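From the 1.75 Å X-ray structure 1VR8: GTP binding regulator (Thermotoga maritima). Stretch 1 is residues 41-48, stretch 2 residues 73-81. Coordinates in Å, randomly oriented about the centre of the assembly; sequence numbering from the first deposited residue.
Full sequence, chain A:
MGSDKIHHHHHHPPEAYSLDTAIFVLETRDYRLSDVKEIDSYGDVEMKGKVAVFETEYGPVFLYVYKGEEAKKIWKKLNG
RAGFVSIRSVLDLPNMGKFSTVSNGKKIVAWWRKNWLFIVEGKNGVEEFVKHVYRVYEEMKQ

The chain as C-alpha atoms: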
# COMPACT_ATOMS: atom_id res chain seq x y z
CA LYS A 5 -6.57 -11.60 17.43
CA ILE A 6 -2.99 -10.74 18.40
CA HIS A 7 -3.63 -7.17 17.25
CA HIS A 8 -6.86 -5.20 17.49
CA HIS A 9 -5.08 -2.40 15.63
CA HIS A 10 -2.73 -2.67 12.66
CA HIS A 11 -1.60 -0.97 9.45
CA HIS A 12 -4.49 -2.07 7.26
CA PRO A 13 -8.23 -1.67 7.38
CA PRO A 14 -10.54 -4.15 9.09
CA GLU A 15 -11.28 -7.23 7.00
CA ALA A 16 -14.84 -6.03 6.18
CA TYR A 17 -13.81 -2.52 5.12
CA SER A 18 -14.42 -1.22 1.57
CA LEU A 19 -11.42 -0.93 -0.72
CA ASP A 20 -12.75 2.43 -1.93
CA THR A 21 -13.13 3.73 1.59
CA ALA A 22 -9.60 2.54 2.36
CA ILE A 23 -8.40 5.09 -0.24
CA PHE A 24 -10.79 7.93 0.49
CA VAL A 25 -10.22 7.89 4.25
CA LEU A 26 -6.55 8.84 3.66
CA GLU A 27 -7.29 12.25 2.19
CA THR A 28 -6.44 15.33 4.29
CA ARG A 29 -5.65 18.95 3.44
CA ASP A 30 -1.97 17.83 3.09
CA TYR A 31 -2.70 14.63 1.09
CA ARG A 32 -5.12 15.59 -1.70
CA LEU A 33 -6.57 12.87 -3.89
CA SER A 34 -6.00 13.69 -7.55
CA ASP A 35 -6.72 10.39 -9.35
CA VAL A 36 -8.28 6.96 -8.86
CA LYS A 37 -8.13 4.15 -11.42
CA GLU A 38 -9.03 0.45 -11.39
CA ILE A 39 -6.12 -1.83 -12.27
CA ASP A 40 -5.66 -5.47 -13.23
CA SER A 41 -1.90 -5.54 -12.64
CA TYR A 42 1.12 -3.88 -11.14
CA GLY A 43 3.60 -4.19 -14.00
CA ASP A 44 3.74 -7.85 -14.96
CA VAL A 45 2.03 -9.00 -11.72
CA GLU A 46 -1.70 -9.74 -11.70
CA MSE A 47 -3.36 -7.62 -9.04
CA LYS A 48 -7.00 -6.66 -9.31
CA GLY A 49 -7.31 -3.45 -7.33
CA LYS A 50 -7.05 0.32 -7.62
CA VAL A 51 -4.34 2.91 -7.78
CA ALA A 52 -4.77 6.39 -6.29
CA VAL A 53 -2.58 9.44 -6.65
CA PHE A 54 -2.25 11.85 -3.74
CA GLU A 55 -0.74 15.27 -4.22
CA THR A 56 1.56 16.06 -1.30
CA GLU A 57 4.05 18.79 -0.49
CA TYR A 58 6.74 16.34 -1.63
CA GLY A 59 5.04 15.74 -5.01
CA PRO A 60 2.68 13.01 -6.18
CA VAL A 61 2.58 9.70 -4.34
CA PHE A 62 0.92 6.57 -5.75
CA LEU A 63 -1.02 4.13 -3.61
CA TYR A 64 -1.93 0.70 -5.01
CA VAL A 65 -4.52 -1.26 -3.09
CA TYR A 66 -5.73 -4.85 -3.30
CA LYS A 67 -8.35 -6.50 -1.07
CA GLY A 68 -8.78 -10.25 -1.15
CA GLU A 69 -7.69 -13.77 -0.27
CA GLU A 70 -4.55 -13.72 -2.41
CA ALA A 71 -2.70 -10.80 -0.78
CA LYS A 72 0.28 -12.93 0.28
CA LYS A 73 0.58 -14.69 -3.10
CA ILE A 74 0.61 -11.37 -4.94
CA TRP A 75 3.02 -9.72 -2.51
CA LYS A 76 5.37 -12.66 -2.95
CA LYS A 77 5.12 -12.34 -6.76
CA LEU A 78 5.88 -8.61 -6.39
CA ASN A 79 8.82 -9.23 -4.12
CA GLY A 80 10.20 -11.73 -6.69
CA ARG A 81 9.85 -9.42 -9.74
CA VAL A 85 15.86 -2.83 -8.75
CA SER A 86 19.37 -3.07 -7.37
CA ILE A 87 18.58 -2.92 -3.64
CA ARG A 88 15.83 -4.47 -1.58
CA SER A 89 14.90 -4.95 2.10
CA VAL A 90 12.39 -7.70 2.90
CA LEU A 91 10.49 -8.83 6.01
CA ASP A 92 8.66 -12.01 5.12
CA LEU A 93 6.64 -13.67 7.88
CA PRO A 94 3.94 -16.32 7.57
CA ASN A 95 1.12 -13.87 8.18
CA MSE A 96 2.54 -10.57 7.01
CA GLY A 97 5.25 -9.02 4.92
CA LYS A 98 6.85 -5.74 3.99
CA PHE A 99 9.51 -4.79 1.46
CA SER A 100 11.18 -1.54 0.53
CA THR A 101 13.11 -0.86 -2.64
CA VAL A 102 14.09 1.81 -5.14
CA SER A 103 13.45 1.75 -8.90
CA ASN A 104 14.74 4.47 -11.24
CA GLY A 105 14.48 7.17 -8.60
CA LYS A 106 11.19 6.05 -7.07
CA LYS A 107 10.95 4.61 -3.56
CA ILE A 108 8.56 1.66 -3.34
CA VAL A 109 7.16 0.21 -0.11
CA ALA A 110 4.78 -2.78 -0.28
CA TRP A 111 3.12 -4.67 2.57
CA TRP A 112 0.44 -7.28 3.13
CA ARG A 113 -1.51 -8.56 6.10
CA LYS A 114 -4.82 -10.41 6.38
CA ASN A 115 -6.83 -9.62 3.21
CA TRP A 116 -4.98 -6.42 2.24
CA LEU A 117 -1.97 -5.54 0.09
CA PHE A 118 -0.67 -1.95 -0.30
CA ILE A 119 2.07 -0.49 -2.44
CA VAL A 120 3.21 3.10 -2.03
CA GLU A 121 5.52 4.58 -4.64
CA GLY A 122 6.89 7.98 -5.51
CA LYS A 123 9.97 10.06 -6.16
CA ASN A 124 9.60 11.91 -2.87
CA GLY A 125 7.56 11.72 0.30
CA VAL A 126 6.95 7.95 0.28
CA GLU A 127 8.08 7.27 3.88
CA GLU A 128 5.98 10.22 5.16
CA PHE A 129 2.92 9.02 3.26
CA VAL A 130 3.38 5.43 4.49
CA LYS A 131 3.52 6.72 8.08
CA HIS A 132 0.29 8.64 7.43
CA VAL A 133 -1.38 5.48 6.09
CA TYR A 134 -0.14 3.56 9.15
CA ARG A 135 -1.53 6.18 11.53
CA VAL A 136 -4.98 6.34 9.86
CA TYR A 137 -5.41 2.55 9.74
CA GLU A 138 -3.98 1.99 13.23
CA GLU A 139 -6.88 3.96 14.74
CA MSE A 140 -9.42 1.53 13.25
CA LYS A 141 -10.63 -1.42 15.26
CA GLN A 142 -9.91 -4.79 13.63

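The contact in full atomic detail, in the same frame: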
# COMPACT_ATOMS: atom_id res chain seq x y z
N SER A 41 -3.28 -5.12 -12.86
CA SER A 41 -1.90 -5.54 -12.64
C SER A 41 -1.06 -4.41 -12.09
O SER A 41 -1.42 -3.23 -12.17
CB SER A 41 -1.30 -6.08 -13.93
OG SER A 41 -1.26 -5.07 -14.92
N TYR A 42 0.05 -4.79 -11.47
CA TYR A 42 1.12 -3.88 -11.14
C TYR A 42 2.29 -4.42 -11.95
O TYR A 42 2.82 -5.49 -11.65
CB TYR A 42 1.42 -3.90 -9.66
CG TYR A 42 2.61 -3.04 -9.30
CD1 TYR A 42 3.91 -3.55 -9.33
CD2 TYR A 42 2.45 -1.71 -8.94
CE1 TYR A 42 5.00 -2.75 -9.02
CE2 TYR A 42 3.51 -0.91 -8.61
CZ TYR A 42 4.80 -1.43 -8.65
OH TYR A 42 5.88 -0.62 -8.35
N GLY A 43 2.65 -3.70 -13.00
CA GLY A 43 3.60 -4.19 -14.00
C GLY A 43 3.14 -5.52 -14.57
O GLY A 43 2.02 -5.65 -15.05
N ASP A 44 4.01 -6.51 -14.46
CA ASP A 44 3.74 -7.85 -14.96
C ASP A 44 3.05 -8.76 -13.92
O ASP A 44 2.91 -9.95 -14.17
CB ASP A 44 5.06 -8.50 -15.39
CG ASP A 44 6.01 -8.75 -14.22
N VAL A 45 2.64 -8.21 -12.77
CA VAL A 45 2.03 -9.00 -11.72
C VAL A 45 0.52 -8.77 -11.65
O VAL A 45 0.09 -7.65 -11.50
CB VAL A 45 2.70 -8.72 -10.38
CG1 VAL A 45 1.98 -9.47 -9.27
CG2 VAL A 45 4.18 -9.17 -10.45
N GLU A 46 -0.26 -9.84 -11.75
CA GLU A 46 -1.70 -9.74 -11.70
C GLU A 46 -2.11 -9.27 -10.32
O GLU A 46 -1.65 -9.80 -9.30
CB GLU A 46 -2.34 -11.10 -12.02
CG GLU A 46 -3.86 -11.16 -11.83
CD GLU A 46 -4.51 -12.43 -12.41
OE1 GLU A 46 -3.81 -13.46 -12.66
OE2 GLU A 46 -5.74 -12.40 -12.64
N MSE A 47 -2.96 -8.25 -10.28
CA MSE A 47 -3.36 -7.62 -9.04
C MSE A 47 -4.60 -6.79 -9.32
O MSE A 47 -4.50 -5.66 -9.80
CB MSE A 47 -2.26 -6.69 -8.50
CG MSE A 47 -2.60 -6.04 -7.18
SE MSE A 47 -1.13 -4.81 -6.67
CE MSE A 47 -1.86 -3.83 -5.05
N LYS A 48 -5.75 -7.35 -9.01
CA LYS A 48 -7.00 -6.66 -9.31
C LYS A 48 -7.33 -5.75 -8.13
O LYS A 48 -7.64 -6.19 -7.03
CB LYS A 48 -8.08 -7.68 -9.65
CG LYS A 48 -7.79 -8.37 -11.02
CD LYS A 48 -8.92 -9.25 -11.50
CE LYS A 48 -8.63 -9.93 -12.85
N LYS A 73 0.12 -14.15 -1.82
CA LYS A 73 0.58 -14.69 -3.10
C LYS A 73 1.07 -13.57 -4.01
O LYS A 73 2.15 -13.67 -4.62
CB LYS A 73 -0.57 -15.47 -3.74
CG LYS A 73 -0.28 -16.19 -5.05
CD LYS A 73 -1.52 -16.98 -5.57
N ILE A 74 0.29 -12.50 -4.08
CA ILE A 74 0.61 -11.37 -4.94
C ILE A 74 1.84 -10.65 -4.43
O ILE A 74 2.75 -10.33 -5.20
CB ILE A 74 -0.57 -10.36 -5.02
CG1 ILE A 74 -1.77 -11.03 -5.67
CG2 ILE A 74 -0.15 -9.13 -5.81
CD1 ILE A 74 -3.08 -10.22 -5.51
N TRP A 75 1.86 -10.38 -3.13
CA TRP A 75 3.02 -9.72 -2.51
C TRP A 75 4.29 -10.54 -2.76
O TRP A 75 5.35 -9.99 -3.12
CB TRP A 75 2.78 -9.53 -0.99
CG TRP A 75 3.93 -8.83 -0.29
CD1 TRP A 75 4.10 -7.49 -0.08
CD2 TRP A 75 5.05 -9.48 0.31
NE1 TRP A 75 5.27 -7.28 0.61
CE2 TRP A 75 5.86 -8.48 0.86
CE3 TRP A 75 5.43 -10.82 0.47
CZ2 TRP A 75 7.05 -8.77 1.51
CZ3 TRP A 75 6.61 -11.11 1.14
CH2 TRP A 75 7.41 -10.10 1.64
N LYS A 76 4.20 -11.86 -2.64
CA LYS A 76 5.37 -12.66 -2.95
C LYS A 76 5.78 -12.56 -4.42
O LYS A 76 6.95 -12.50 -4.71
CB LYS A 76 5.17 -14.11 -2.54
CG LYS A 76 5.40 -14.30 -1.05
CD LYS A 76 5.55 -15.74 -0.66
CE LYS A 76 6.18 -15.86 0.74
N LYS A 77 4.81 -12.53 -5.34
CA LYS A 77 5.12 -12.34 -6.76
C LYS A 77 5.78 -10.98 -6.98
O LYS A 77 6.71 -10.88 -7.78
CB LYS A 77 3.87 -12.48 -7.62
CG LYS A 77 3.51 -13.91 -7.93
CD LYS A 77 2.11 -14.05 -8.53
N LEU A 78 5.31 -9.96 -6.27
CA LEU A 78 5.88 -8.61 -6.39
C LEU A 78 7.30 -8.58 -5.90
O LEU A 78 8.19 -7.99 -6.52
CB LEU A 78 5.08 -7.59 -5.58
CG LEU A 78 3.69 -7.22 -6.07
CD1 LEU A 78 3.00 -6.38 -5.00
CD2 LEU A 78 3.78 -6.49 -7.38
N ASN A 79 7.51 -9.21 -4.75
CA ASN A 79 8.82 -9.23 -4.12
C ASN A 79 9.82 -9.97 -5.00
O ASN A 79 10.99 -9.62 -5.03
CB ASN A 79 8.71 -9.86 -2.73
CG ASN A 79 9.98 -9.74 -1.95
OD1 ASN A 79 10.57 -8.65 -1.89
ND2 ASN A 79 10.45 -10.85 -1.39
N GLY A 80 9.35 -10.98 -5.74
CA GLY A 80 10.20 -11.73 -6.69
C GLY A 80 10.43 -11.12 -8.08
O GLY A 80 11.20 -11.65 -8.87
N ARG A 81 9.78 -9.99 -8.39
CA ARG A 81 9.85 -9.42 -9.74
C ARG A 81 11.14 -8.60 -9.99
O ARG A 81 11.46 -7.64 -9.28
CB ARG A 81 8.57 -8.62 -10.05
CG ARG A 81 8.62 -7.13 -9.74
CD ARG A 81 7.26 -6.46 -9.95
NE ARG A 81 7.39 -5.23 -10.74
CZ ARG A 81 7.31 -5.16 -12.07
NH1 ARG A 81 7.07 -6.25 -12.81
NH2 ARG A 81 7.46 -3.98 -12.68

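Val45 sits at the centre of the contact between the hairpin of residues 41-48 and the helix that runs through 73-79. It is buried, and its CA-to-CB bond points toward the helix. Its CG1 lies 4.1 Å from Ile74 CG2 and 3.9 Å from Lys77 CB. Its CB lies 3.9 Å from Leu78 CD2. One short branched side chain thus touches Ile74 and, about a turn later, Lys77 and Leu78. A beta-branched residue suits this place, because it is at home in a strand and presents a compact apolar surface close to the backbone.

Ile74 and Leu78 are the main apolar residues on the helix side. They are four apart, so they lie about one turn from each other on the same side of the helix. Ile74 points toward the strand in the m, t rotamer. Its CG2 reaches Val45 and also lies 4.2 Å from CG of Met47, the next inward-facing residue of the strand. Met47 is a selenomethionine with all three chi angles near t, so its side chain is extended. Leu78 leaves the helix sideways, but its end comes nearer to the hairpin. Its CD2 packs against Val45 and lies 3.5 Å from Tyr42 CD1, approaching the ring obliquely.

The strand and helix axes come within 8.6 Å and run at 144° to each other, closer to antiparallel than parallel. Val45 is therefore level with Leu78, and Met47 with Ile74, at CA to CA distances of 6.6 and 6.8 Å. Residues 45 and 47 face the helix, as strand alternation allows. Glu46, between them, has an exposed side chain directed sideways. Its backbone O still lies 3.8 Å from Ile74 CG1. Trp75 points away from the hairpin and is buried elsewhere in the structure.

Tyr42 begins the outer part of the contact. Its ring carries the apolar surface from Leu78 to Arg81, whose NE lies 3.8 Å from Tyr42 CE1 at the ring edge. Tyr42 and Val45 are the ends of a type II' turn. They are joined by two backbone hydrogen bonds, Tyr42 N to Val45 O and Val45 N to Tyr42 O, both 2.9 Å. Paired in this way, the two side chains lie on the same side of the hairpin, and both point toward the helix. Gly43 has a positive phi, which favours glycine. A CB here would also fall 2.6 Å from Arg81 NH2, a clash.

Arg81 closes the polar edge. Its CD lies 4.1 Å from Val45 CG2, so its aliphatic part extends the apolar contact. Its guanidinium continues to the turn, with Tyr42 O and Gly43 CA over one face. Asp44 CG lies at the guanidinium edge, 3.1 Å from Arg81 NH1. The charges are complementary, but the Asp44 carboxylate oxygens are not modelled and Arg81 is poorly ordered. No hydrogen bond crosses between the stretches among the modelled atoms. Apolar packing accounts for the well-defined part of the contact, which buries 437 Å² over both sides.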